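Local coordinates for Cwp19 (Clostridioides difficile, PDB 5OQ3), which is a cell-wall protein whose TIM-barrel glycoside hydrolase domain, the part modelled here, probably acts on cell-wall glycan, the whole protein possibly having amidase activity as well, at residues 142-150 and 160-170. Sequence-based numbering, arbitrary orientation.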
loop_
_atom_site.group_PDB
_atom_site.type_symbol
_atom_site.label_atom_id
_atom_site.label_comp_id
_atom_site.label_asym_id
_atom_site.label_seq_id
_atom_site.Cartn_x
_atom_site.Cartn_y
_atom_site.Cartn_z
ATOM N N HIS A 142 -9.714 20.336 7.011
ATOM C CA HIS A 142 -8.887 19.128 7.047
ATOM C C HIS A 142 -9.112 18.417 8.386
ATOM O O HIS A 142 -9.101 19.083 9.427
ATOM C CB HIS A 142 -7.438 19.538 6.888
ATOM C CG HIS A 142 -6.501 18.406 6.630
ATOM N ND1 HIS A 142 -6.283 17.386 7.537
ATOM C CD2 HIS A 142 -5.709 18.142 5.570
ATOM C CE1 HIS A 142 -5.397 16.551 7.038
ATOM N NE2 HIS A 142 -5.025 16.990 5.850
ATOM N N PRO A 143 -9.349 17.084 8.369
ATOM C CA PRO A 143 -9.547 16.384 9.652
ATOM C C PRO A 143 -8.494 16.620 10.711
ATOM O O PRO A 143 -8.818 16.645 11.888
ATOM C CB PRO A 143 -9.603 14.916 9.241
ATOM C CG PRO A 143 -10.105 14.950 7.824
ATOM C CD PRO A 143 -9.507 16.171 7.209
ATOM N N ALA A 144 -7.227 16.756 10.320
ATOM C CA ALA A 144 -6.157 16.973 11.288
ATOM C C ALA A 144 -6.232 18.394 11.915
ATOM O O ALA A 144 -5.828 18.597 13.061
ATOM C CB ALA A 144 -4.814 16.756 10.623
ATOM N N LYS A 145 -6.729 19.348 11.140
ATOM C CA LYS A 145 -6.936 20.701 11.649
ATOM C C LYS A 145 -8.148 20.763 12.578
ATOM O O LYS A 145 -8.113 21.408 13.640
ATOM C CB LYS A 145 -7.094 21.705 10.484
ATOM C CG LYS A 145 -7.217 23.140 10.945
ATOM C CD LYS A 145 -7.018 24.090 9.780
ATOM C CE LYS A 145 -5.571 24.572 9.659
ATOM N NZ LYS A 145 -5.263 25.635 10.643
ATOM N N LYS A 146 -9.202 20.043 12.228
ATOM C CA LYS A 146 -10.382 19.981 13.092
ATOM C C LYS A 146 -10.187 19.178 14.375
ATOM O O LYS A 146 -10.927 19.381 15.354
ATOM C CB LYS A 146 -11.556 19.373 12.343
ATOM C CG LYS A 146 -12.012 20.229 11.166
ATOM C CD LYS A 146 -13.275 19.693 10.480
ATOM C CE LYS A 146 -13.073 18.346 9.793
ATOM N NZ LYS A 146 -14.110 18.169 8.730
ATOM N N ASN A 147 -9.217 18.260 14.367
ATOM C CA ASN A 147 -9.021 17.352 15.471
ATOM C C ASN A 147 -7.549 17.305 15.870
ATOM O O ASN A 147 -6.869 16.307 15.677
ATOM C CB ASN A 147 -9.515 15.966 15.091
ATOM C CG ASN A 147 -10.980 15.935 14.762
ATOM O OD1 ASN A 147 -11.820 15.878 15.658
ATOM N ND2 ASN A 147 -11.296 15.940 13.464
ATOM N N PRO A 148 -7.049 18.398 16.453
ATOM C CA PRO A 148 -5.652 18.389 16.863
ATOM C C PRO A 148 -5.309 17.278 17.859
ATOM O O PRO A 148 -4.166 16.829 17.900
ATOM C CB PRO A 148 -5.458 19.763 17.501
ATOM C CG PRO A 148 -6.821 20.257 17.813
ATOM C CD PRO A 148 -7.730 19.662 16.791
ATOM N N SER A 149 -6.290 16.786 18.611
ATOM C CA SER A 149 -6.095 15.671 19.547
ATOM C C SER A 149 -5.619 14.379 18.799
ATOM O O SER A 149 -5.050 13.492 19.396
ATOM C CB SER A 149 -7.425 15.315 20.275
ATOM O OG SER A 149 -7.765 16.306 21.170
ATOM N N TRP A 150 -5.960 14.286 17.525
ATOM C CA TRP A 150 -5.662 13.072 16.737
ATOM C C TRP A 150 -4.244 13.022 16.224
ATOM O O TRP A 150 -3.858 11.991 15.643
ATOM C CB TRP A 150 -6.577 12.996 15.547
ATOM C CG TRP A 150 -8.048 12.795 15.833
ATOM C CD1 TRP A 150 -8.677 12.750 17.039
ATOM C CD2 TRP A 150 -9.061 12.640 14.847
ATOM N NE1 TRP A 150 -9.996 12.551 16.864
ATOM C CE2 TRP A 150 -10.280 12.520 15.528
ATOM C CE3 TRP A 150 -9.068 12.668 13.448
ATOM C CZ2 TRP A 150 -11.506 12.338 14.850
ATOM C CZ3 TRP A 150 -10.253 12.499 12.795
ATOM C CH2 TRP A 150 -11.454 12.355 13.486
ATOM N N TYR A 160 -1.610 10.698 12.052
ATOM C CA TYR A 160 -2.728 10.344 12.924
ATOM C C TYR A 160 -2.252 9.296 13.939
ATOM O O TYR A 160 -1.428 8.441 13.593
ATOM C CB TYR A 160 -3.918 9.819 12.154
ATOM C CG TYR A 160 -4.532 10.843 11.240
ATOM C CD1 TYR A 160 -5.193 11.978 11.757
ATOM C CD2 TYR A 160 -4.395 10.743 9.879
ATOM C CE1 TYR A 160 -5.702 12.937 10.920
ATOM C CE2 TYR A 160 -4.932 11.684 9.021
ATOM C CZ TYR A 160 -5.574 12.803 9.554
ATOM O OH TYR A 160 -6.109 13.743 8.705
ATOM N N ASP A 161 -2.767 9.361 15.150
ATOM C CA ASP A 161 -2.397 8.437 16.233
ATOM C C ASP A 161 -3.140 7.111 16.087
ATOM O O ASP A 161 -4.366 7.050 16.309
ATOM C CB ASP A 161 -2.747 9.110 17.576
ATOM C CG ASP A 161 -2.265 8.356 18.801
ATOM O OD1 ASP A 161 -1.932 7.142 18.689
ATOM O OD2 ASP A 161 -2.207 9.057 19.844
ATOM N N PRO A 162 -2.423 6.026 15.752
ATOM C CA PRO A 162 -3.111 4.734 15.576
ATOM C C PRO A 162 -3.800 4.223 16.835
ATOM O O PRO A 162 -4.661 3.301 16.717
ATOM C CB PRO A 162 -1.981 3.809 15.116
ATOM C CG PRO A 162 -0.891 4.706 14.606
ATOM C CD PRO A 162 -0.988 5.937 15.455
ATOM N N GLY A 163 -3.436 4.750 18.003
ATOM C CA GLY A 163 -4.011 4.299 19.248
ATOM C C GLY A 163 -5.303 4.926 19.682
ATOM O O GLY A 163 -5.847 4.482 20.693
ATOM N N LEU A 164 -5.840 5.891 18.935
ATOM C CA LEU A 164 -7.088 6.520 19.320
ATOM C C LEU A 164 -8.238 5.833 18.643
ATOM O O LEU A 164 -8.277 5.737 17.390
ATOM C CB LEU A 164 -7.082 8.005 18.968
ATOM C CG LEU A 164 -6.159 8.876 19.843
ATOM C CD1 LEU A 164 -6.063 10.261 19.276
ATOM C CD2 LEU A 164 -6.666 8.922 21.280
ATOM N N PRO A 165 -9.273 5.492 19.429
ATOM C CA PRO A 165 -10.421 4.922 18.772
ATOM C C PRO A 165 -11.069 5.865 17.732
ATOM O O PRO A 165 -11.576 5.388 16.696
ATOM C CB PRO A 165 -11.384 4.635 19.936
ATOM C CG PRO A 165 -10.535 4.570 21.150
ATOM C CD PRO A 165 -9.329 5.386 20.911
ATOM N N GLU A 166 -11.072 7.171 17.981
ATOM C CA GLU A 166 -11.656 8.088 16.996
ATOM C C GLU A 166 -10.862 8.108 15.691
ATOM O O GLU A 166 -11.436 8.364 14.636
ATOM C CB GLU A 166 -11.779 9.544 17.553
ATOM C CG GLU A 166 -12.900 9.680 18.561
ATOM C CD GLU A 166 -13.087 11.084 19.100
ATOM O OE1 GLU A 166 -12.361 12.028 18.720
ATOM O OE2 GLU A 166 -14.013 11.243 19.918
ATOM N N VAL A 167 -9.551 7.947 15.780
ATOM C CA VAL A 167 -8.731 7.920 14.589
ATOM C C VAL A 167 -9.067 6.671 13.761
ATOM O O VAL A 167 -9.301 6.785 12.553
ATOM C CB VAL A 167 -7.236 7.981 14.915
ATOM C CG1 VAL A 167 -6.382 7.528 13.725
ATOM C CG2 VAL A 167 -6.806 9.380 15.330
ATOM N N ARG A 168 -9.195 5.532 14.420
ATOM C CA ARG A 168 -9.546 4.320 13.705
ATOM C C ARG A 168 -10.919 4.458 13.033
ATOM O O ARG A 168 -11.095 4.077 11.883
ATOM C CB ARG A 168 -9.451 3.092 14.618
ATOM C CG ARG A 168 -8.008 2.821 15.067
ATOM C CD ARG A 168 -7.851 1.555 15.865
ATOM N NE ARG A 168 -8.549 1.531 17.116
ATOM C CZ ARG A 168 -8.009 1.707 18.292
ATOM N NH1 ARG A 168 -8.746 1.531 19.356
ATOM N NH2 ARG A 168 -6.771 2.136 18.423
ATOM N N LYS A 169 -11.881 5.004 13.769
ATOM C CA LYS A 169 -13.205 5.213 13.202
ATOM C C LYS A 169 -13.154 6.132 12.001
ATOM O O LYS A 169 -13.862 5.898 11.010
ATOM C CB LYS A 169 -14.183 5.718 14.271
ATOM C CG LYS A 169 -15.523 6.074 13.712
ATOM C CD LYS A 169 -16.512 6.469 14.780
ATOM C CE LYS A 169 -17.597 7.387 14.275
ATOM N NZ LYS A 169 -18.382 6.789 13.174
ATOM N N TYR A 170 -12.377 7.217 12.103
ATOM C CA TYR A 170 -12.265 8.139 10.974
ATOM C C TYR A 170 -11.667 7.449 9.733
ATOM O O TYR A 170 -12.114 7.691 8.621
ATOM C CB TYR A 170 -11.416 9.354 11.400
ATOM C CG TYR A 170 -10.596 10.013 10.304
ATOM C CD1 TYR A 170 -11.195 10.738 9.294
ATOM C CD2 TYR A 170 -9.209 9.891 10.268
ATOM C CE1 TYR A 170 -10.459 11.337 8.279
ATOM C CE2 TYR A 170 -8.447 10.481 9.273
ATOM C CZ TYR A 170 -9.076 11.184 8.271
ATOM O OH TYR A 170 -8.328 11.726 7.248
#
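Trp150 lies with its indole between the short helix 143-146 and the first turns of helix 165-181. Val167 CG2 packs against the indole, 3.6 Å from Trp150 CB; Glu166 O lies over one face of the ring, off toward the rim, and Asn147 CB covers the centre of the opposite face. The carboxylate of Glu166 arrives at the edge instead: Trp150 NE1 donates to Glu166 OE1 at 3.1 Å, nearly straight. The acceptor lies in the indole plane and uses its anti lone pair, with the carboxylate turned 74° from the ring. The six-membered end of the indole reaches Tyr170, Trp150 CZ3 coming within 3.5 Å of Tyr170 CG, with the two rings tilted 35° apart. Beyond that, Tyr170 CE1 packs on Pro143 CG at 3.7 Å.

Where the segments approach most closely in backbone, Asp161 N donates to Trp150 O at 2.9 Å, closing the base of the hairpin formed by strands 151-154 and 157-160. Leu164 CD1 fills in beside Trp150 CA. With CG anti to its carbonyl carbon (chi1 -64°), Tyr160 runs past Ala144 CB, and its OH comes to 3.3 Å from His142 CE1, near the imidazole plane. That imidazole caps helix 143-146, His142 ND1 accepting from Ala144 N in the ring plane. The hydroxyls of Tyr160 and Tyr170 both find partners outside the pair of segments, Ser77 for the former, Asn86 and Arg74 for the latter.

The contact thus packs the loop region that follows barrel strand 118-123, with its short helix 143-146, against the start of helix 165-181, which leads to strand 186-189. Its packing is mainly apolar and aromatic, while the in-plane bond to Glu166 should limit rotation of the indole and the tyrosine hydroxyls tie it to the end of barrel strand 68-74 and the loop after it.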